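PDB 6FSK: DyP-type peroxidase from Pleurotus ostreatus PC15, which probably uses a heme b cofactor to oxidise dyes and other substrates, Mn(II) among them, at the expense of hydrogen peroxide. Local coordinates for residues A[43-48]-A[473-478]; A[89-94]-A[479-484]. The protein carries 1 engineered substitution. All blocks are in the same frame, centred on the assembly; numbering follows the deposited sequence.

Interaction 1: residues A[43-48]-A[473-478]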
# COMPACT_ATOMS: atom_id res chain seq x y z
N PRO A 43 -2.83 -15.30 -22.14
CA PRO A 43 -1.43 -15.55 -22.42
C PRO A 43 -0.49 -14.36 -22.34
O PRO A 43 0.71 -14.55 -22.31
CB PRO A 43 -1.43 -16.11 -23.87
CG PRO A 43 -2.76 -16.57 -24.05
CD PRO A 43 -3.69 -15.72 -23.25
N HIS A 44 -1.04 -13.12 -22.29
CA HIS A 44 -0.28 -11.92 -22.04
C HIS A 44 0.04 -11.64 -20.55
O HIS A 44 0.92 -10.79 -20.29
CB HIS A 44 -1.09 -10.72 -22.50
CG HIS A 44 -1.10 -10.54 -23.98
ND1 HIS A 44 -2.04 -11.11 -24.81
CD2 HIS A 44 -0.27 -9.84 -24.77
CE1 HIS A 44 -1.77 -10.80 -26.07
NE2 HIS A 44 -0.71 -10.00 -26.08
N ILE A 45 -0.60 -12.33 -19.63
CA ILE A 45 -0.48 -11.97 -18.18
C ILE A 45 0.87 -12.39 -17.62
O ILE A 45 1.31 -13.52 -17.90
CB ILE A 45 -1.63 -12.56 -17.39
CG1 ILE A 45 -2.92 -11.94 -17.85
CG2 ILE A 45 -1.48 -12.36 -15.86
CD1 ILE A 45 -4.15 -12.57 -17.32
N LYS A 46 1.56 -11.48 -16.93
CA LYS A 46 2.85 -11.81 -16.35
C LYS A 46 2.68 -12.65 -15.08
O LYS A 46 1.92 -12.29 -14.15
CB LYS A 46 3.56 -10.53 -15.98
CG LYS A 46 4.97 -10.66 -15.43
CD LYS A 46 5.98 -11.29 -16.40
CE LYS A 46 6.13 -10.57 -17.71
NZ LYS A 46 7.12 -11.22 -18.70
N THR A 47 3.34 -13.79 -15.05
CA THR A 47 3.37 -14.62 -13.83
C THR A 47 4.59 -14.36 -12.95
O THR A 47 5.57 -13.76 -13.34
CB THR A 47 3.31 -16.14 -14.19
OG1 THR A 47 4.60 -16.49 -14.68
CG2 THR A 47 2.23 -16.38 -15.14
N SER A 48 4.52 -14.91 -11.72
CA SER A 48 5.65 -14.81 -10.80
C SER A 48 6.90 -15.51 -11.34
O SER A 48 7.99 -15.01 -11.21
CB SER A 48 5.31 -15.40 -9.45
OG SER A 48 4.34 -14.58 -8.81
N PRO A 473 -6.99 -13.16 -9.77
CA PRO A 473 -7.09 -14.60 -9.73
C PRO A 473 -5.83 -15.23 -10.28
O PRO A 473 -4.99 -14.63 -10.97
CB PRO A 473 -8.34 -14.89 -10.63
CG PRO A 473 -9.03 -13.54 -10.79
CD PRO A 473 -7.90 -12.57 -10.78
N SER A 474 -5.71 -16.55 -10.04
CA SER A 474 -4.64 -17.31 -10.64
C SER A 474 -4.85 -17.52 -12.12
O SER A 474 -5.96 -17.31 -12.61
CB SER A 474 -4.62 -18.71 -9.93
OG SER A 474 -5.69 -19.52 -10.46
N ILE A 475 -3.81 -17.95 -12.82
CA ILE A 475 -3.91 -18.20 -14.25
C ILE A 475 -4.94 -19.31 -14.51
O ILE A 475 -5.82 -19.13 -15.35
CB ILE A 475 -2.57 -18.50 -14.86
CG1 ILE A 475 -1.51 -17.36 -14.63
CG2 ILE A 475 -2.74 -18.85 -16.34
CD1 ILE A 475 -1.98 -16.04 -15.21
N THR A 476 -4.91 -20.43 -13.79
CA THR A 476 -5.96 -21.43 -14.07
C THR A 476 -7.37 -20.96 -13.68
O THR A 476 -8.33 -21.36 -14.32
CB THR A 476 -5.67 -22.78 -13.44
OG1 THR A 476 -5.51 -22.59 -12.07
CG2 THR A 476 -4.45 -23.39 -14.00
N ALA A 477 -7.55 -20.08 -12.67
CA ALA A 477 -8.83 -19.50 -12.38
C ALA A 477 -9.32 -18.67 -13.57
O ALA A 477 -10.50 -18.79 -13.95
CB ALA A 477 -8.83 -18.63 -11.14
N LEU A 478 -8.45 -17.85 -14.13
CA LEU A 478 -8.84 -17.05 -15.30
C LEU A 478 -9.29 -17.97 -16.47
O LEU A 478 -10.27 -17.66 -17.15
CB LEU A 478 -7.77 -16.11 -15.72
CG LEU A 478 -7.30 -15.06 -14.71
CD1 LEU A 478 -6.05 -14.33 -15.14
CD2 LEU A 478 -8.40 -14.07 -14.49

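Interaction 2: residues A[89-94]-A[479-484]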
# COMPACT_ATOMS: atom_id res chain seq x y z
N ILE A 89 -20.02 -15.09 -11.31
CA ILE A 89 -19.15 -15.84 -10.42
C ILE A 89 -19.58 -15.43 -9.03
O ILE A 89 -19.23 -14.34 -8.53
CB ILE A 89 -17.68 -15.51 -10.71
CG1 ILE A 89 -17.31 -15.89 -12.13
CG2 ILE A 89 -16.74 -16.23 -9.73
CD1 ILE A 89 -16.05 -15.22 -12.69
N THR A 90 -20.36 -16.26 -8.38
CA THR A 90 -21.06 -15.85 -7.17
C THR A 90 -20.56 -16.48 -5.88
O THR A 90 -21.12 -16.19 -4.84
CB THR A 90 -22.58 -16.15 -7.30
OG1 THR A 90 -22.74 -17.56 -7.50
CG2 THR A 90 -23.13 -15.45 -8.51
N ASP A 91 -19.46 -17.24 -5.93
CA ASP A 91 -18.88 -17.84 -4.73
C ASP A 91 -18.46 -16.76 -3.76
O ASP A 91 -17.79 -15.79 -4.16
CB ASP A 91 -17.66 -18.63 -5.08
CG ASP A 91 -17.87 -19.58 -6.22
OD1 ASP A 91 -18.49 -20.62 -5.96
OD2 ASP A 91 -17.50 -19.21 -7.37
N ASP A 92 -18.80 -16.94 -2.50
CA ASP A 92 -18.39 -16.01 -1.44
C ASP A 92 -16.88 -16.19 -1.23
O ASP A 92 -16.39 -17.29 -1.07
CB ASP A 92 -19.27 -16.29 -0.20
CG ASP A 92 -19.05 -15.36 0.95
OD1 ASP A 92 -18.07 -14.63 0.94
OD2 ASP A 92 -19.88 -15.34 1.89
N LEU A 93 -16.12 -15.07 -1.26
CA LEU A 93 -14.66 -15.17 -1.01
C LEU A 93 -14.27 -14.91 0.43
O LEU A 93 -13.05 -14.81 0.74
CB LEU A 93 -13.91 -14.26 -1.99
CG LEU A 93 -13.95 -14.48 -3.49
CD1 LEU A 93 -13.07 -13.55 -4.27
CD2 LEU A 93 -13.65 -15.97 -3.81
N SER A 94 -15.23 -14.76 1.35
CA SER A 94 -14.98 -14.62 2.79
C SER A 94 -14.11 -13.38 3.11
O SER A 94 -13.14 -13.47 3.82
CB SER A 94 -14.30 -15.93 3.25
OG SER A 94 -14.54 -16.04 4.63
N LYS A 479 -8.55 -19.04 -16.70
CA LYS A 479 -8.86 -19.92 -17.83
C LYS A 479 -10.17 -20.65 -17.63
O LYS A 479 -10.93 -20.82 -18.60
CB LYS A 479 -7.72 -20.90 -18.08
CG LYS A 479 -6.45 -20.32 -18.68
CD LYS A 479 -5.44 -21.45 -18.84
CE LYS A 479 -4.00 -21.09 -19.00
NZ LYS A 479 -3.69 -20.51 -20.29
N THR A 480 -10.48 -21.01 -16.41
CA THR A 480 -11.66 -21.83 -16.14
C THR A 480 -12.92 -21.10 -15.75
O THR A 480 -14.08 -21.59 -15.96
CB THR A 480 -11.34 -22.88 -15.04
OG1 THR A 480 -10.96 -22.25 -13.81
CG2 THR A 480 -10.25 -23.75 -15.48
N LYS A 481 -12.79 -19.94 -15.09
CA LYS A 481 -13.96 -19.22 -14.62
C LYS A 481 -14.23 -17.91 -15.36
O LYS A 481 -15.35 -17.42 -15.32
CB LYS A 481 -13.87 -18.91 -13.14
CG LYS A 481 -13.66 -20.12 -12.24
CD LYS A 481 -14.87 -21.05 -12.19
CE LYS A 481 -16.05 -20.38 -11.50
NZ LYS A 481 -17.14 -21.35 -11.20
N PHE A 482 -13.19 -17.36 -15.96
CA PHE A 482 -13.29 -16.02 -16.58
C PHE A 482 -13.24 -16.08 -18.12
O PHE A 482 -13.25 -15.03 -18.76
CB PHE A 482 -12.20 -15.10 -16.05
CG PHE A 482 -12.34 -14.80 -14.60
CD1 PHE A 482 -11.93 -15.72 -13.64
CD2 PHE A 482 -12.81 -13.59 -14.14
CE1 PHE A 482 -12.05 -15.42 -12.27
CE2 PHE A 482 -12.98 -13.33 -12.86
CZ PHE A 482 -12.58 -14.20 -11.84
N ALA A 483 -13.05 -17.25 -18.73
CA ALA A 483 -12.76 -17.37 -20.17
C ALA A 483 -13.60 -18.51 -20.76
O ALA A 483 -13.98 -19.41 -20.04
CB ALA A 483 -11.31 -17.67 -20.43
N ILE A 484 -13.83 -18.45 -22.07
CA ILE A 484 -14.48 -19.60 -22.78
C ILE A 484 -13.64 -19.98 -23.97
O ILE A 484 -13.14 -19.07 -24.64
CB ILE A 484 -15.96 -19.35 -23.18
CG1 ILE A 484 -16.11 -18.18 -24.15
CG2 ILE A 484 -16.86 -19.22 -21.94
CD1 ILE A 484 -17.54 -17.69 -24.36

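Interaction 1: residues A[43-48]-A[473-478]
I45 and I475 meet where the loop that follows helix 31-41 approaches the first turn of the C-terminal helix, and they account for about two thirds of the 147 Å² buried here. Their side chains run past one another in opposite directions, with CG2 of I45 lying 3.8 Å from CD1 of I475. A chi2 of -59° folds the tail of I475 back from the extended form, and CD1 of I475 also comes to 4.1 Å from CB of I45. The other branch of I45 stays stretched out (chi2 171°) and meets L478 tip to tip. There the two CD1 methyls of I45 and L478 are 3.4 Å apart, closer than usual for carbon atoms and a sign of tight packing. I475 and L478 are three residues apart, just under one helical turn, which lets both of them address the same isoleucine. The contact belongs to the alpha+beta (ferredoxin-like) part of the DyP fold, where an antiparallel sheet carries helices on its surface: I45 and L478 both also rest on V77 of strand 74-80, so the loop and the helix meet over that strand. T47 closes one end of the patch by its methyl, CG2 standing 3.9 Å from CG1 of I475 with the two side chains crossing at about a right angle. Its hydroxyl OG1 is engaged differently, capping the N-terminus of helix 48-63 through the backbone N of G50. The opposing helix is capped as well, by S474, whose OG accepts from the backbone N of A477 at 2.9 Å. The first turn is fixed further by the bond from L478 N to S474 O (3.0 Å), while N7 OD1 receives the backbone N-H of T476.

Interaction 2: residues A[89-94]-A[479-484]
I89 carries CG1 beside its backbone N (chi1 -61°) and extends CD1 toward the C-terminal segment, where F482 has CG beside its own backbone N (chi1 -65°) and a chi2 of 79° turns the ring so that a face meets the methyl. The result is a CH-pi contact: CD1 of I89 sits 3.7 Å from the centroid of the F482 ring, and the two side chains cross at about a right angle. The contact joins the loop after helix 81-86 to the chain's extreme C-terminus, just where helix 475-481 runs out on the sheet of the DyP alpha+beta domain. F482 is buried there, its ring also meeting that of F79 on strand 74-80 and touching M38 and L84. The same I89 methyl lies 3.5 Å from the carbonyl O of K481, so CD1 touches both the helix end and the ring. Farther out, an acid and a base approach without pairing: D91 OD2 and K481 NZ are 4.4 Å apart, and the attraction is probably modest. D91 OD2 instead accepts from W233 NE1. Beyond it the loop is bent by an Asx turn, in which D92 OD1 receives S94 N at 2.9 Å from above the carboxylate plane.

Interactions 1 and 2 share helix 475-481 and lie about 13 Å apart between centres, the first at its start and the second at its exit. They touch directly: the carbonyl O of A477 is 3.4 Å from CD1 of F482, and CG of P473 is 3.8 Å from CZ of F482, so the ring of interaction 2 lies against residues leading into and forming the helix. A further touch follows the chain, L478 O lying 3.4 Å from CB of A483. Strand 74-80 lies under both contacts. They set the last helix against two separate loops, 43-48 and 89-94, of the N-terminal half. Both contacts lie away from the heme pocket and its axial ligand H329.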